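Side-chain contacts in putative lipoprotein (Parabacteroides distasonis ATCC 8503, PDB 3JX8), which is of unknown function but is a putative adhesin-like lipoprotein that may bind lipid or take part in cell adhesion: residues I228-K231 and G232-I236; K154-L158 and D159-C163. All coordinates share one frame; numbering follows the deposited sequence.

Interaction 2 comes first along the chain and closes before interaction 1 opens. Their centres lie about 18 Å apart, and their nearest atoms are about 11 Å apart, so the two do not touch. Each packs side chains across a corner of a parallel beta-helix. Strands 160-166 and 235-241 belong to the same sheet, where 180-185, 200-205 and 217-223 stand between them. Residues 154-163 lie in the body of the solenoid, and their contact is buried. Residues 228-236 lie near its C-terminal end and lead from strand 227-231 into 235-241, the outermost strand of that sheet within the chain. Their contact is at the surface.

Interaction 1 of 2, residues I228-K231 and G232-I236; sequences IHYK and GDPEI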
# COMPACT_ATOMS: atom_id res chain seq x y z
N ILE A 228 -6.58 -6.70 14.50
CA ILE A 228 -5.48 -6.46 15.42
C ILE A 228 -5.68 -7.40 16.63
O ILE A 228 -6.75 -7.42 17.26
CB ILE A 228 -5.38 -5.00 15.87
CG1 ILE A 228 -5.15 -4.14 14.62
CG2 ILE A 228 -4.25 -4.84 16.97
CD1 ILE A 228 -5.20 -2.60 14.84
N HIS A 229 -4.67 -8.21 16.90
CA HIS A 229 -4.65 -9.09 18.05
C HIS A 229 -3.58 -8.53 18.95
O HIS A 229 -2.44 -8.32 18.51
CB HIS A 229 -4.25 -10.51 17.65
CG HIS A 229 -4.84 -10.96 16.36
ND1 HIS A 229 -6.18 -11.26 16.22
CD2 HIS A 229 -4.28 -11.14 15.14
CE1 HIS A 229 -6.41 -11.61 14.97
NE2 HIS A 229 -5.28 -11.55 14.29
N TYR A 230 -3.91 -8.30 20.21
CA TYR A 230 -2.92 -7.76 21.11
C TYR A 230 -2.82 -8.49 22.43
O TYR A 230 -3.79 -9.09 22.93
CB TYR A 230 -3.16 -6.27 21.35
CG TYR A 230 -4.28 -5.89 22.32
CD1 TYR A 230 -5.62 -5.89 21.89
CD2 TYR A 230 -4.01 -5.52 23.64
CE1 TYR A 230 -6.64 -5.52 22.75
CE2 TYR A 230 -5.03 -5.14 24.50
CZ TYR A 230 -6.33 -5.14 24.05
OH TYR A 230 -7.35 -4.78 24.86
N LYS A 231 -1.62 -8.40 23.01
CA LYS A 231 -1.35 -8.93 24.33
C LYS A 231 -0.63 -7.87 25.12
O LYS A 231 -0.20 -6.86 24.56
CB LYS A 231 -0.49 -10.19 24.24
CG LYS A 231 0.84 -9.99 23.57
CD LYS A 231 1.65 -11.29 23.55
CE LYS A 231 2.38 -11.48 24.87
NZ LYS A 231 3.15 -12.75 24.91
N GLY A 232 -0.49 -8.11 26.41
CA GLY A 232 -0.03 -7.10 27.34
C GLY A 232 -1.26 -6.48 27.96
O GLY A 232 -2.37 -6.85 27.62
N ASP A 233 -1.05 -5.54 28.87
CA ASP A 233 -2.14 -4.80 29.46
C ASP A 233 -1.96 -3.30 29.26
O ASP A 233 -2.00 -2.56 30.21
CB ASP A 233 -2.28 -5.16 30.93
CG ASP A 233 -2.53 -6.66 31.14
OD1 ASP A 233 -3.53 -7.19 30.62
OD2 ASP A 233 -1.70 -7.31 31.80
N PRO A 234 -1.80 -2.85 28.01
CA PRO A 234 -1.73 -1.41 27.79
C PRO A 234 -3.11 -0.78 27.94
O PRO A 234 -4.10 -1.50 28.06
CB PRO A 234 -1.32 -1.33 26.33
CG PRO A 234 -2.09 -2.47 25.72
CD PRO A 234 -2.08 -3.57 26.75
N GLU A 235 -3.17 0.55 27.93
CA GLU A 235 -4.41 1.30 27.70
C GLU A 235 -4.55 1.39 26.18
O GLU A 235 -3.66 1.91 25.49
CB GLU A 235 -4.34 2.70 28.31
CG GLU A 235 -4.05 2.69 29.81
CD GLU A 235 -3.77 4.06 30.36
OE1 GLU A 235 -3.62 5.03 29.57
OE2 GLU A 235 -3.67 4.16 31.60
N ILE A 236 -5.66 0.87 25.67
CA ILE A 236 -5.89 0.80 24.23
C ILE A 236 -6.83 1.92 23.82
O ILE A 236 -7.84 2.18 24.50
CB ILE A 236 -6.44 -0.62 23.82
CG1 ILE A 236 -6.52 -0.78 22.30
CG2 ILE A 236 -7.79 -0.95 24.47
CD1 ILE A 236 -6.93 -2.23 21.88
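The chain leaves strand 227-231 after Lys231, turns through Gly232 to Pro234 and starts strand 235-241 at Glu235, so that Pro234 and Ile236 both come round to the side chain of Tyr230. Gly232 sits at the bend with a positive phi of 96°, a conformation that glycine takes easily. The Tyr230 ring is met in two different ways. Ile236 lies over one face. The methyl Ile236 CD1 is 3.4 Å from Tyr230 CE1, a tight approach, and 3.7 Å from Tyr230 CZ. The methyl therefore sits nearer the CE1 half of the ring than its centre. Ile236 CG2 reaches the phenol end, 3.9 Å from Tyr230 OH. Pro234 comes instead to the ring edge, near the ring plane. Pro234 CD is 4.0 Å from Tyr230 CE2 and 4.1 Å from Tyr230 CD2, so the proline meets the CD2-CE2 side of the ring, while Ile236 CD1 lies over the face nearer CE1. Tyr230 has CG between its backbone N and carbonyl carbon (chi1 78°), which sends the ring into the bend. Ile236 is stretched out, with CG1 opposite its backbone N (chi1 -172°), and this carries CD1 across to the ring. The turn is a corner of a parallel beta-helix, where the chain passes from one face of the solenoid to the next. Strand 235-241 is the outermost strand of its sheet within the chain, and Ile236 stays partly exposed. Behind the corner, Leu218 of the preceding coil touches Tyr230, Pro234 and Ile236, while Ile246 packs on Tyr230 and Ile236. Two side chains of the turn have polar partners elsewhere: Asp233 OD1 forms a salt bridge with Lys248 NZ, and Lys231 makes a cation-pi contact with Tyr213.

Interaction 2 of 2, residues K154-L158 and D159-C163; sequences KDIQL and DNLSC
Leu161 meets Ile156 and Leu158 with a different methyl for each. Leu161 CD2 is 3.9 Å from Ile156 CD1, and the two side chains cross at about a right angle. Leu161 CD1 is 4.1 Å from Leu158 CD1, and there the side chains meet at a slant. Leu161 thus presents a fork to the two residues of the preceding strand. The torsions place the fork: CG lies opposite the backbone N (chi1 173°), and chi2 of 66° turns the fork so that each methyl faces one partner. Leu158 also packs against the Asn160 carbonyl oxygen. Leu158 CB is 3.7 Å from Asn160 O, and Leu158 CD1 is 3.9 Å from the same Asn160 O. The carbonyl carbon Leu158 C is 3.4 Å from Asn160 N, which reflects how sharply the chain bends here. The bend is at Asp159, which is exposed. Strands 156-158 and 160-163 run at 115° to each other, with their axes 7.3 Å apart at the closest. This is a corner of a parallel beta-helix, and the two strands belong to different faces of the coil. Strand 156-158 pairs in parallel with 136-137 and 176-177, and strand 160-166 sits between 140-146 and 180-185. Other strands complete the apolar group: Val173 of strand 170-174 touches Ile156 and Leu161, Phe182 of 180-185 touches Leu161, and Leu141 of 140-146 touches Leu158. The Asn160 side chain sets off away from residues 154-158. It is buried, and its amide is met on both atoms by weak hydrogen bonds, OD1 with Arg179 NH2 and ND2 with Tyr139 O, which link this corner to its neighbours along the solenoid.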
# COMPACT_ATOMS: atom_id res chain seq x y z
N LYS A 154 15.19 -10.95 13.96
CA LYS A 154 15.12 -11.95 15.02
C LYS A 154 15.50 -11.51 16.41
O LYS A 154 15.17 -12.19 17.37
CB LYS A 154 15.99 -13.15 14.64
CG LYS A 154 15.47 -13.85 13.41
CD LYS A 154 16.16 -15.18 13.16
CE LYS A 154 15.40 -16.00 12.10
NZ LYS A 154 16.25 -17.07 11.48
N ASP A 155 16.13 -10.36 16.57
CA ASP A 155 16.65 -9.99 17.88
C ASP A 155 16.97 -8.52 17.90
O ASP A 155 18.11 -8.11 17.60
CB ASP A 155 17.92 -10.83 18.12
CG ASP A 155 18.57 -10.61 19.49
OD1 ASP A 155 18.11 -9.79 20.32
OD2 ASP A 155 19.59 -11.29 19.71
N ILE A 156 15.98 -7.71 18.26
CA ILE A 156 16.13 -6.27 18.24
C ILE A 156 16.00 -5.70 19.63
O ILE A 156 15.29 -6.24 20.47
CB ILE A 156 15.12 -5.57 17.25
CG1 ILE A 156 13.68 -5.57 17.82
CG2 ILE A 156 15.24 -6.20 15.82
CD1 ILE A 156 12.58 -5.24 16.80
N GLN A 157 16.72 -4.60 19.83
CA GLN A 157 16.69 -3.80 21.04
C GLN A 157 16.82 -2.36 20.57
O GLN A 157 17.93 -1.89 20.27
CB GLN A 157 17.83 -4.19 21.97
CG GLN A 157 17.64 -3.65 23.36
CD GLN A 157 18.84 -3.85 24.27
OE1 GLN A 157 19.81 -4.53 23.94
NE2 GLN A 157 18.78 -3.23 25.44
N LEU A 158 15.68 -1.67 20.49
CA LEU A 158 15.60 -0.37 19.85
C LEU A 158 14.81 0.64 20.67
O LEU A 158 13.89 0.30 21.41
CB LEU A 158 14.89 -0.54 18.48
CG LEU A 158 15.57 -1.41 17.42
CD1 LEU A 158 14.58 -1.77 16.32
CD2 LEU A 158 16.80 -0.70 16.87
N ASP A 159 15.15 1.92 20.49
CA ASP A 159 14.30 2.99 20.98
C ASP A 159 13.04 3.10 20.11
O ASP A 159 11.95 3.34 20.63
CB ASP A 159 15.05 4.33 20.96
CG ASP A 159 16.26 4.32 21.86
OD1 ASP A 159 16.20 3.68 22.92
OD2 ASP A 159 17.28 4.94 21.50
N ASN A 160 13.22 2.96 18.80
CA ASN A 160 12.15 3.17 17.83
C ASN A 160 12.13 2.13 16.74
O ASN A 160 13.17 1.83 16.16
CB ASN A 160 12.35 4.52 17.20
CG ASN A 160 12.34 5.60 18.22
OD1 ASN A 160 11.28 5.99 18.72
ND2 ASN A 160 13.51 6.06 18.59
N LEU A 161 10.95 1.59 16.46
CA LEU A 161 10.77 0.63 15.37
C LEU A 161 9.60 1.07 14.53
O LEU A 161 8.52 1.38 15.06
CB LEU A 161 10.48 -0.77 15.91
CG LEU A 161 10.10 -1.82 14.84
CD1 LEU A 161 11.28 -2.13 13.90
CD2 LEU A 161 9.58 -3.11 15.50
N SER A 162 9.77 1.07 13.22
CA SER A 162 8.66 1.35 12.34
C SER A 162 8.58 0.32 11.23
O SER A 162 9.56 0.11 10.52
CB SER A 162 8.85 2.74 11.76
OG SER A 162 7.92 2.94 10.73
N CYS A 163 7.42 -0.31 11.06
CA CYS A 163 7.19 -1.25 9.95
C CYS A 163 5.96 -0.89 9.15
O CYS A 163 4.86 -0.77 9.72
CB CYS A 163 6.99 -2.67 10.47
SG CYS A 163 8.30 -3.25 11.52